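Local coordinates for protein LRA-12 (Uncultured bacterium, PDB 5AEB) that probably hydrolyses beta-lactam antibiotics, carbapenems among them, as a class B3 metallo-beta-lactamase with two zinc ions in its active site, at residues 30-35 with 39-44; 21-26 with 64-69; 161-166 with 199-204. All blocks are in the same frame, centred on the assembly; numbering follows the deposited sequence.

Contact 1 (30-35 with 39-44)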
# COMPACT_ATOMS: atom_id res chain seq x y z
N LEU A 30 6.71 0.72 13.02
CA LEU A 30 5.62 0.47 12.08
C LEU A 30 4.29 0.12 12.78
O LEU A 30 4.24 -0.80 13.59
CB LEU A 30 5.98 -0.66 11.09
CG LEU A 30 4.88 -1.14 10.14
CD1 LEU A 30 4.41 -0.01 9.21
CD2 LEU A 30 5.37 -2.34 9.33
N TYR A 31 3.24 0.85 12.44
CA TYR A 31 1.92 0.65 13.03
C TYR A 31 0.91 0.46 11.92
O TYR A 31 1.05 1.01 10.80
CB TYR A 31 1.50 1.85 13.92
CG TYR A 31 2.43 2.15 15.10
CD1 TYR A 31 3.65 2.77 14.89
CD2 TYR A 31 2.07 1.83 16.42
CE1 TYR A 31 4.50 3.03 15.93
CE2 TYR A 31 2.91 2.11 17.49
CZ TYR A 31 4.12 2.71 17.23
OH TYR A 31 5.00 3.02 18.23
N TYR A 32 -0.11 -0.32 12.23
CA TYR A 32 -1.28 -0.51 11.37
C TYR A 32 -2.37 0.46 11.79
O TYR A 32 -2.83 0.42 12.96
CB TYR A 32 -1.84 -1.92 11.51
CG TYR A 32 -2.91 -2.26 10.50
CD1 TYR A 32 -4.26 -2.00 10.76
CD2 TYR A 32 -2.57 -2.83 9.27
CE1 TYR A 32 -5.24 -2.29 9.83
CE2 TYR A 32 -3.55 -3.14 8.33
CZ TYR A 32 -4.89 -2.86 8.61
OH TYR A 32 -5.86 -3.18 7.67
N ILE A 33 -2.86 1.25 10.83
CA ILE A 33 -3.88 2.27 11.13
C ILE A 33 -5.04 2.25 10.14
O ILE A 33 -5.74 3.25 9.93
CB ILE A 33 -3.27 3.71 11.23
CG1 ILE A 33 -2.56 4.06 9.93
CG2 ILE A 33 -2.36 3.82 12.45
CD1 ILE A 33 -2.20 5.54 9.80
N GLY A 34 -5.25 1.09 9.55
CA GLY A 34 -6.20 1.00 8.44
C GLY A 34 -7.54 0.46 8.89
O GLY A 34 -7.85 0.43 10.10
N THR A 35 -8.33 0.03 7.92
CA THR A 35 -9.61 -0.56 8.23
C THR A 35 -9.44 -2.05 8.42
O THR A 35 -8.32 -2.56 8.46
CB THR A 35 -10.69 -0.26 7.15
OG1 THR A 35 -10.40 -0.97 5.93
CG2 THR A 35 -10.81 1.22 6.91
N ALA A 39 -5.42 -1.72 4.22
CA ALA A 39 -4.25 -1.61 5.08
C ALA A 39 -3.60 -0.27 4.90
O ALA A 39 -3.26 0.14 3.77
CB ALA A 39 -3.27 -2.73 4.79
N CYS A 40 -3.46 0.44 6.01
CA CYS A 40 -2.76 1.72 6.06
C CYS A 40 -1.75 1.62 7.18
O CYS A 40 -2.01 0.97 8.22
CB CYS A 40 -3.74 2.84 6.37
SG CYS A 40 -5.12 2.84 5.21
N TYR A 41 -0.61 2.26 6.97
CA TYR A 41 0.49 2.12 7.90
C TYR A 41 1.00 3.48 8.30
O TYR A 41 0.97 4.44 7.51
CB TYR A 41 1.60 1.28 7.28
CG TYR A 41 1.12 -0.08 6.83
CD1 TYR A 41 0.97 -1.13 7.75
CD2 TYR A 41 0.81 -0.32 5.50
CE1 TYR A 41 0.52 -2.38 7.34
CE2 TYR A 41 0.33 -1.55 5.08
CZ TYR A 41 0.20 -2.59 6.01
OH TYR A 41 -0.26 -3.81 5.58
N LEU A 42 1.44 3.55 9.55
CA LEU A 42 2.11 4.70 10.11
C LEU A 42 3.52 4.28 10.52
O LEU A 42 3.72 3.27 11.20
CB LEU A 42 1.33 5.27 11.32
CG LEU A 42 1.86 6.57 11.93
CD1 LEU A 42 1.55 7.76 11.03
CD2 LEU A 42 1.26 6.84 13.29
N ILE A 43 4.49 5.06 10.07
CA ILE A 43 5.89 4.88 10.41
C ILE A 43 6.28 6.16 11.12
O ILE A 43 6.19 7.26 10.54
CB ILE A 43 6.78 4.64 9.15
CG1 ILE A 43 6.31 3.39 8.38
CG2 ILE A 43 8.25 4.49 9.53
CD1 ILE A 43 6.71 3.41 6.94
N THR A 44 6.67 6.02 12.38
CA THR A 44 6.91 7.15 13.27
C THR A 44 8.42 7.32 13.45
O THR A 44 9.12 6.35 13.74
CB THR A 44 6.26 6.90 14.65
OG1 THR A 44 6.81 5.70 15.23
CG2 THR A 44 4.76 6.71 14.51
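Y31 and L42 are the hydrogen-bonded pair of a beta hairpin that joins strands 30-32 and 41-45, two neighbours in the N-terminal mixed sheet of the metallo-beta-lactamase fold. Y31 N reaches L42 O at 2.8 Å, and L42 N returns the bond to Y31 O. Next along, I33 N meets C40 O at 2.8 Å in a nearly straight bond (178°). Side chains then divide between the two faces of the sheet.

On the face of L30, Y41 and I43, Y32 runs outward from the backbone. From CB its ring is sent anti to the backbone N (chi1 -171°). CG and CD2 pass C40 O, which lies over one face of the ring, offset toward the rim. CD2 also presents the ring edge to the face of Y41, in an offset edge-to-face pair with the planes at 84°, and closes on Y41 CE1 at 3.7 Å. CE2 presses on A39 CB at 3.6 Å, CZ lies close to A39 CA, and OH comes within 3.4 Å of that same A39 CA before donating to T35 O at 2.7 Å. Beside this pair, L30 CD1 packs on Y41 CB at 3.6 Å, while the hydroxyl of Y41 bonds to A225 O.

On the other face, I33 CD1 lies against L42 CB at 3.9 Å, and the same isoleucine touches I63 and I67 of helix 60-69. Y31 turns an edge of its ring to T44 and meets F72 edge-to-face. The hairpin therefore carries apolar and aromatic packing on both faces, while its buried phenols remain satisfied: Y32 by a carbonyl of its own segment, Y41 by one from the second sheet.

Contact 2 (21-26 with 64-69). With SO4 (sulfate ion), chain F.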
# COMPACT_ATOMS: atom_id res chain seq x y z
N TYR A 21 -11.11 -0.87 12.58
CA TYR A 21 -10.29 -1.88 13.21
C TYR A 21 -9.34 -1.18 14.17
O TYR A 21 -8.82 -0.11 13.86
CB TYR A 21 -9.49 -2.67 12.16
CG TYR A 21 -8.70 -3.80 12.78
CD1 TYR A 21 -9.32 -5.00 13.10
CD2 TYR A 21 -7.34 -3.64 13.08
CE1 TYR A 21 -8.61 -6.03 13.68
CE2 TYR A 21 -6.62 -4.68 13.66
CZ TYR A 21 -7.27 -5.86 13.96
OH TYR A 21 -6.59 -6.89 14.54
N ARG A 22 -9.10 -1.79 15.31
CA ARG A 22 -8.28 -1.19 16.33
C ARG A 22 -6.81 -1.13 15.86
O ARG A 22 -6.23 -2.17 15.53
CB ARG A 22 -8.40 -2.00 17.61
CG ARG A 22 -7.75 -1.33 18.79
CD ARG A 22 -7.88 -2.19 20.04
NE ARG A 22 -7.23 -1.49 21.14
CZ ARG A 22 -6.44 -2.07 22.03
NH1 ARG A 22 -6.20 -3.38 21.96
NH2 ARG A 22 -5.90 -1.34 23.00
N PRO A 23 -6.22 0.09 15.83
CA PRO A 23 -4.84 0.27 15.35
C PRO A 23 -3.84 -0.40 16.30
O PRO A 23 -4.11 -0.52 17.49
CB PRO A 23 -4.66 1.79 15.35
CG PRO A 23 -5.60 2.28 16.41
CD PRO A 23 -6.80 1.35 16.34
N PHE A 24 -2.73 -0.90 15.75
CA PHE A 24 -1.71 -1.60 16.53
C PHE A 24 -0.31 -1.45 15.97
O PHE A 24 -0.12 -1.15 14.77
CB PHE A 24 -2.05 -3.10 16.69
CG PHE A 24 -1.97 -3.92 15.42
CD1 PHE A 24 -3.01 -3.90 14.48
CD2 PHE A 24 -0.88 -4.76 15.19
CE1 PHE A 24 -2.94 -4.67 13.32
CE2 PHE A 24 -0.79 -5.52 14.03
CZ PHE A 24 -1.83 -5.48 13.09
N ARG A 25 0.65 -1.69 16.84
CA ARG A 25 2.05 -1.76 16.49
C ARG A 25 2.37 -3.17 15.94
O ARG A 25 2.12 -4.18 16.59
CB ARG A 25 2.88 -1.46 17.75
CG ARG A 25 4.36 -1.22 17.54
CD ARG A 25 5.05 -0.99 18.90
NE ARG A 25 6.48 -0.80 18.70
CZ ARG A 25 7.43 -1.05 19.61
NH1 ARG A 25 7.11 -1.52 20.81
NH2 ARG A 25 8.72 -0.85 19.31
N ILE A 26 2.89 -3.20 14.72
CA ILE A 26 3.34 -4.42 14.10
C ILE A 26 4.77 -4.72 14.57
O ILE A 26 5.04 -5.80 15.09
CB ILE A 26 3.27 -4.30 12.55
CG1 ILE A 26 1.81 -4.05 12.09
CG2 ILE A 26 3.86 -5.53 11.88
CD1 ILE A 26 1.72 -3.24 10.81
N LYS A 64 -7.28 9.44 11.08
CA LYS A 64 -6.96 10.49 12.06
C LYS A 64 -7.14 9.95 13.48
O LYS A 64 -6.29 10.19 14.33
CB LYS A 64 -7.80 11.76 11.87
CG LYS A 64 -7.93 12.26 10.43
CD LYS A 64 -7.86 13.79 10.25
CE LYS A 64 -8.87 14.61 11.03
NZ LYS A 64 -9.94 15.19 10.16
N ASN A 65 -8.24 9.23 13.71
CA ASN A 65 -8.56 8.69 15.04
C ASN A 65 -7.54 7.64 15.46
O ASN A 65 -7.10 7.64 16.61
CB ASN A 65 -9.95 8.05 15.07
CG ASN A 65 -11.07 9.07 15.10
OD1 ASN A 65 -10.86 10.25 15.41
ND2 ASN A 65 -12.28 8.61 14.77
N ASN A 66 -7.22 6.73 14.53
CA ASN A 66 -6.24 5.67 14.78
C ASN A 66 -4.88 6.22 15.17
O ASN A 66 -4.26 5.74 16.11
CB ASN A 66 -6.11 4.74 13.57
CG ASN A 66 -7.35 3.92 13.32
OD1 ASN A 66 -8.21 3.82 14.19
ND2 ASN A 66 -7.45 3.32 12.13
N ILE A 67 -4.43 7.25 14.46
CA ILE A 67 -3.14 7.88 14.76
C ILE A 67 -3.15 8.49 16.17
O ILE A 67 -2.17 8.33 16.93
CB ILE A 67 -2.79 8.97 13.73
CG1 ILE A 67 -2.56 8.37 12.34
CG2 ILE A 67 -1.57 9.75 14.18
CD1 ILE A 67 -2.60 9.41 11.23
N LYS A 68 -4.26 9.17 16.48
CA LYS A 68 -4.50 9.78 17.79
C LYS A 68 -4.48 8.73 18.89
O LYS A 68 -3.78 8.89 19.90
CB LYS A 68 -5.87 10.50 17.80
CG LYS A 68 -5.87 11.81 18.57
CD LYS A 68 -7.23 12.51 18.49
CE LYS A 68 -7.87 12.58 19.87
NZ LYS A 68 -6.98 13.39 20.78
N ALA A 69 -5.25 7.65 18.66
CA ALA A 69 -5.39 6.51 19.58
C ALA A 69 -4.08 5.84 19.94
O ALA A 69 -3.94 5.29 21.02
CB ALA A 69 -6.38 5.50 19.02
S SO4 F . 10.21 -1.73 22.77
O1 SO4 F . 11.45 -2.47 23.11
O2 SO4 F . 10.62 -0.46 22.10
O3 SO4 F . 9.43 -1.45 24.00
O4 SO4 F . 9.36 -2.57 21.89
O HOH W 1 -9.91 1.53 11.37
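P23 lies against N66 where the lead-in to the edge strand 24-27 meets helix 60-69, the helix that packs on one face of the N-terminal sheet in the layered alpha-beta/beta-alpha fold of metallo-beta-lactamases. These two residues carry most of the buried surface. The proline ring crosses the asparagine side chain at a slant: CB touches N66 CB at 3.7 Å, CG sits near the backbone O of N66, and CD faces N66 OD1 at 3.6 Å. One turn further along the helix, A69 CB adds a light apolar touch to P23 CG at 4.2 Å.

The asparagine is placed by its first torsion, which sets CG anti to its own carbonyl carbon (chi1 -68°) and carries the amide out past the proline ring. Its ND2 works in two directions. It donates to I33 O, a carbonyl just beyond strand 30-32, and N66 ND2 also donates to a water oxygen at 3.1 Å. The same water accepts from Y21 N at 2.9 Å, so a single solvent oxygen links the helix to the start of the other segment. The amide is thus fixed in rotation, with its carbonyl side turned to the proline and its nitrogen to the polar partners. The hydroxyl of Y21, at the end of its side chain far from this water, bonds to H237 ND1.

Beyond the helix contact, R25 runs outward with its chain extended from CG to NE. Its NE bonds to G28 O, and its guanidinium also makes a cation-pi contact with Y243. At the end of that chain a sulfate, probably from the crystallisation liquor, sits at the edge of the guanidinium, its sulfur near the plane, and R25 NH1 donates to sulfate O4 at 2.7 Å.

Contact 3 (161-166 with 199-204). With ZN (zinc ion), chain D.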
# COMPACT_ATOMS: atom_id res chain seq x y z
N HIS A 161 -0.29 -4.59 -11.33
CA HIS A 161 -1.55 -4.25 -10.65
C HIS A 161 -1.96 -2.85 -11.07
O HIS A 161 -3.13 -2.63 -11.45
CB HIS A 161 -1.45 -4.34 -9.14
CG HIS A 161 -2.79 -4.14 -8.42
ND1 HIS A 161 -3.69 -5.13 -8.27
CD2 HIS A 161 -3.37 -3.00 -7.84
CE1 HIS A 161 -4.77 -4.67 -7.63
NE2 HIS A 161 -4.58 -3.36 -7.35
N THR A 162 -1.01 -1.91 -10.99
CA THR A 162 -1.15 -0.61 -11.62
C THR A 162 0.14 -0.37 -12.38
O THR A 162 1.13 -1.11 -12.21
CB THR A 162 -1.51 0.56 -10.64
OG1 THR A 162 -0.43 0.80 -9.71
CG2 THR A 162 -2.76 0.28 -9.90
N LYS A 163 0.14 0.63 -13.26
CA LYS A 163 1.37 0.94 -14.01
C LYS A 163 2.50 1.39 -13.05
O LYS A 163 3.67 1.26 -13.39
CB LYS A 163 1.10 2.01 -15.06
CG LYS A 163 0.02 1.63 -16.06
CD LYS A 163 -0.07 2.66 -17.17
CE LYS A 163 -1.33 2.42 -18.02
NZ LYS A 163 -1.03 2.66 -19.46
N GLY A 164 2.15 1.93 -11.88
CA GLY A 164 3.14 2.37 -10.91
C GLY A 164 3.03 1.69 -9.55
O GLY A 164 3.49 2.24 -8.55
N SER A 165 2.40 0.53 -9.47
CA SER A 165 2.30 -0.09 -8.15
C SER A 165 3.71 -0.45 -7.65
O SER A 165 4.65 -0.69 -8.45
CB SER A 165 1.30 -1.25 -8.09
OG SER A 165 1.34 -2.07 -9.24
N CYS A 166 3.86 -0.46 -6.33
CA CYS A 166 5.20 -0.50 -5.73
C CYS A 166 5.16 -1.02 -4.31
O CYS A 166 4.11 -1.05 -3.67
CB CYS A 166 5.82 0.92 -5.75
SG CYS A 166 4.81 2.10 -4.81
N SER A 199 -5.08 -3.19 -24.27
CA SER A 199 -4.24 -2.47 -25.23
C SER A 199 -3.61 -1.14 -24.72
O SER A 199 -2.49 -0.79 -25.16
CB SER A 199 -4.95 -2.31 -26.60
OG SER A 199 -5.17 -3.56 -27.24
N SER A 200 -4.30 -0.41 -23.83
CA SER A 200 -3.76 0.86 -23.27
C SER A 200 -2.72 0.63 -22.15
O SER A 200 -2.42 1.55 -21.36
CB SER A 200 -4.88 1.76 -22.76
OG SER A 200 -5.46 1.20 -21.60
N TYR A 201 -2.23 -0.60 -22.06
CA TYR A 201 -1.16 -0.96 -21.16
C TYR A 201 -0.36 -2.03 -21.91
O TYR A 201 -0.44 -3.22 -21.57
CB TYR A 201 -1.71 -1.49 -19.85
CG TYR A 201 -0.69 -1.65 -18.73
CD1 TYR A 201 0.69 -1.50 -18.97
CD2 TYR A 201 -1.09 -2.02 -17.46
CE1 TYR A 201 1.62 -1.67 -17.95
CE2 TYR A 201 -0.16 -2.21 -16.44
CZ TYR A 201 1.18 -2.04 -16.69
OH TYR A 201 2.09 -2.23 -15.67
N PRO A 202 0.42 -1.61 -22.93
CA PRO A 202 1.13 -2.55 -23.81
C PRO A 202 2.15 -3.43 -23.08
O PRO A 202 2.30 -4.59 -23.42
CB PRO A 202 1.83 -1.62 -24.82
CG PRO A 202 1.13 -0.31 -24.70
CD PRO A 202 0.73 -0.21 -23.28
N GLY A 203 2.81 -2.91 -22.05
CA GLY A 203 3.80 -3.69 -21.35
C GLY A 203 3.25 -4.48 -20.17
O GLY A 203 4.05 -4.94 -19.35
N ILE A 204 1.92 -4.65 -20.09
CA ILE A 204 1.33 -5.25 -18.89
C ILE A 204 1.88 -6.64 -18.56
O ILE A 204 2.18 -6.91 -17.39
CB ILE A 204 -0.23 -5.24 -18.86
CG1 ILE A 204 -0.73 -5.51 -17.42
CG2 ILE A 204 -0.85 -6.24 -19.84
CD1 ILE A 204 -2.23 -5.66 -17.28
ZN ZN D . -5.74 -2.23 -6.66
O HOH W 2 -6.83 -2.44 -5.15
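K163 lays its aliphatic chain over the ring of Y201 and ends at the backbone of S200. K163 CG stands nearly on the ring normal, 3.9 Å from the Y201 centroid, in a CH-pi contact. From there the lysine chain and the tyrosine run antiparallel, each tip reaching the backbone of the other's segment, and a bend at chi4 brings K163 NZ to S200 O at 2.6 Å, in the carbonyl plane.

I204 CB covers the opposite face of the ring, over its centre, so Y201 is sandwiched between the lysine and the first turn of helix 204-216. Y201 OH lies 3.7 Å from K163 CA but takes D207 as its hydrogen-bonding partner. Y122 packs edge-to-face against the same ring and bonds through its hydroxyl to H161 O.

K163 belongs to a type I turn, T162 to S165, that follows a zinc ligand of the metallo-beta-lactamase site. Just before the turn, H161 binds one zinc through NE2, alongside Q84, H86 and a water. The turn is braced by T162 N, which donates to S165 OG at 2.9 Å (166°), and by T162 OG1, bonded to D110. S165 OG is tied in turn to H158 O.

Overall arrangement
Contacts 1 and 2 form one continuous region, their centres about 7 Å apart. Strands 24-27 and 30-32 are neighbours in the same sheet, with Y32 N bonded to F24 O at 2.7 Å, and contact 1 is nested inside the chain loop that contact 2 closes. Contact 3 comes later in the chain, across the chain's centre: its own centre is about 26 Å from that of contact 1 and about 32 Å from that of contact 2. The zinc site lies between. H161 of contact 3 is a direct ligand, whereas A39 of contact 1 approaches from the other side, its side chain about 6 Å from those of H89 and H227. Contact 2 is remote from the metals.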